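Local coordinates for beta-carbonic anhydrase (PDB 1G5C), which catalyses the reversible hydration of carbon dioxide to bicarbonate and a proton as a zinc-dependent, cab-type beta-class carbonic anhydrase, at residues Cys28-Met33 with Ile82-His87. Sequence-based numbering, arbitrary orientation.
Sequences CIITCM and IIIVGH. With ZN (zinc ion), chain G.
Cys32 and His87 reach the same zinc ion through different first torsions: in Cys32 the SG stands anti to the backbone N (chi1 -175°), whereas His87 holds its CG between the backbone N and the carbonyl carbon (chi1 66°). The metal is bound by Cys32 SG at 2.4 Å and by His87 NE2 at 2.1 Å. Cys32 CB lies near the plane of the imidazole, at its CD2-NE2 edge, 3.7 Å from His87 CD2, so the cysteine meets the ring edge-on. Cys90 SG and a water complete the four ligands; a water in the fourth position is consistent with the open form of beta-class sites, in which a zinc-bound hydroxide would attack carbon dioxide.

Behind the metal, Thr31 OG1 donates to Val85 O over 2.7 Å, from 17° off the carbonyl plane, whereas Cys32 N stays 4.2 Å from Val85 O, too far for a main-chain bond. The strands part here, and the zinc sits just beyond, between Cys32 and His87. Further back they are neighbouring parallel strands at the centre of the alpha/beta fold of beta-carbonic anhydrases, flanked by 53-57 and 150-156, and Cys32 and His87 sit at their C-terminal ends. Regular bonds fix the register, with Ile83 N to Cys28 O, Ile30 N to Ile83 O and Val85 N to Ile30 O all close to straight.

Side chains alternate between the two faces. Ile30 runs alongside Ile84 but slants across Ile82, its CD1 3.6 Å from Ile82 CG2, and Leu139 of helix 128-141 touches all three. On the other face Ile29 CD1 packs 4.0 Å from Ile83 CB and Ile29 CG2 meets Val85 CG2, beneath Leu45 and Leu41 of helix 40-45.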
loop_
_atom_site.group_PDB
_atom_site.type_symbol
_atom_site.label_atom_id
_atom_site.label_comp_id
_atom_site.label_asym_id
_atom_site.label_seq_id
_atom_site.Cartn_x
_atom_site.Cartn_y
_atom_site.Cartn_z
ATOM N N CYS A 28 8.381 1.391 8.304
ATOM C CA CYS A 28 7.338 1.558 7.296
ATOM C C CYS A 28 8.059 2.081 6.067
ATOM O O CYS A 28 8.774 3.092 6.141
ATOM C CB CYS A 28 6.269 2.564 7.703
ATOM S SG CYS A 28 5.086 2.820 6.331
ATOM N N ILE A 29 7.890 1.386 4.945
ATOM C CA ILE A 29 8.522 1.777 3.691
ATOM C C ILE A 29 7.440 2.330 2.758
ATOM O O ILE A 29 6.357 1.736 2.605
ATOM C CB ILE A 29 9.183 0.559 2.960
ATOM C CG1 ILE A 29 10.154 -0.194 3.879
ATOM C CG2 ILE A 29 9.900 1.038 1.709
ATOM C CD1 ILE A 29 11.440 0.550 4.188
ATOM N N ILE A 30 7.724 3.467 2.138
ATOM C CA ILE A 30 6.801 4.059 1.178
ATOM C C ILE A 30 7.544 4.055 -0.167
ATOM O O ILE A 30 8.636 4.625 -0.285
ATOM C CB ILE A 30 6.424 5.511 1.570
ATOM C CG1 ILE A 30 5.614 5.497 2.871
ATOM C CG2 ILE A 30 5.596 6.154 0.465
ATOM C CD1 ILE A 30 5.400 6.863 3.510
ATOM N N THR A 31 6.975 3.394 -1.170
ATOM C CA THR A 31 7.628 3.347 -2.467
ATOM C C THR A 31 6.639 3.289 -3.635
ATOM O O THR A 31 5.429 3.527 -3.457
ATOM C CB THR A 31 8.660 2.173 -2.519
ATOM O OG1 THR A 31 9.483 2.306 -3.696
ATOM C CG2 THR A 31 7.939 0.796 -2.501
ATOM N N CYS A 32 7.143 2.995 -4.828
ATOM C CA CYS A 32 6.306 2.990 -6.022
ATOM C C CYS A 32 5.757 1.611 -6.382
ATOM O O CYS A 32 6.267 0.589 -5.916
ATOM C CB CYS A 32 7.103 3.576 -7.210
ATOM S SG CYS A 32 6.149 3.784 -8.750
ATOM N N MET A 33 4.744 1.592 -7.254
ATOM C CA MET A 33 4.102 0.344 -7.681
ATOM C C MET A 33 4.857 -0.357 -8.821
ATOM O O MET A 33 4.474 -1.465 -9.258
ATOM C CB MET A 33 2.652 0.629 -8.113
ATOM C CG MET A 33 2.558 1.445 -9.389
ATOM S SD MET A 33 0.893 1.981 -9.792
ATOM C CE MET A 33 0.268 0.596 -10.560
ATOM N N ILE A 82 10.050 5.813 9.208
ATOM C CA ILE A 82 9.460 5.724 7.878
ATOM C C ILE A 82 10.537 6.046 6.850
ATOM O O ILE A 82 11.312 6.993 7.038
ATOM C CB ILE A 82 8.315 6.755 7.702
ATOM C CG1 ILE A 82 7.215 6.502 8.730
ATOM C CG2 ILE A 82 7.763 6.677 6.273
ATOM C CD1 ILE A 82 6.138 7.573 8.743
ATOM N N ILE A 83 10.580 5.269 5.772
ATOM C CA ILE A 83 11.555 5.485 4.705
ATOM C C ILE A 83 10.851 5.553 3.360
ATOM O O ILE A 83 10.222 4.573 2.919
ATOM C CB ILE A 83 12.606 4.327 4.609
ATOM C CG1 ILE A 83 13.328 4.140 5.938
ATOM C CG2 ILE A 83 13.632 4.651 3.525
ATOM C CD1 ILE A 83 14.285 2.921 5.964
ATOM N N ILE A 84 10.920 6.708 2.710
ATOM C CA ILE A 84 10.325 6.819 1.393
ATOM C C ILE A 84 11.447 6.385 0.463
ATOM O O ILE A 84 12.603 6.812 0.646
ATOM C CB ILE A 84 9.922 8.271 1.051
ATOM C CG1 ILE A 84 8.827 8.753 2.015
ATOM C CG2 ILE A 84 9.465 8.345 -0.417
ATOM C CD1 ILE A 84 8.453 10.251 1.870
ATOM N N VAL A 85 11.135 5.508 -0.493
ATOM C CA VAL A 85 12.133 5.057 -1.455
ATOM C C VAL A 85 11.652 5.307 -2.890
ATOM O O VAL A 85 10.737 4.632 -3.399
ATOM C CB VAL A 85 12.464 3.544 -1.297
ATOM C CG1 VAL A 85 13.564 3.142 -2.292
ATOM C CG2 VAL A 85 12.920 3.247 0.125
ATOM N N GLY A 86 12.230 6.322 -3.530
ATOM C CA GLY A 86 11.878 6.571 -4.915
ATOM C C GLY A 86 12.830 5.728 -5.740
ATOM O O GLY A 86 13.689 5.040 -5.178
ATOM N N HIS A 87 12.711 5.762 -7.063
ATOM C CA HIS A 87 13.623 4.971 -7.877
ATOM C C HIS A 87 13.868 5.660 -9.204
ATOM O O HIS A 87 13.046 6.443 -9.663
ATOM C CB HIS A 87 13.049 3.569 -8.131
ATOM C CG HIS A 87 11.811 3.576 -8.968
ATOM N ND1 HIS A 87 11.843 3.443 -10.344
ATOM C CD2 HIS A 87 10.513 3.751 -8.638
ATOM C CE1 HIS A 87 10.617 3.542 -10.816
ATOM N NE2 HIS A 87 9.782 3.726 -9.809
HETATM ZN ZN ZN G . 7.904 4.528 -10.223
HETATM O O HOH W 1 7.742 3.627 -12.034
#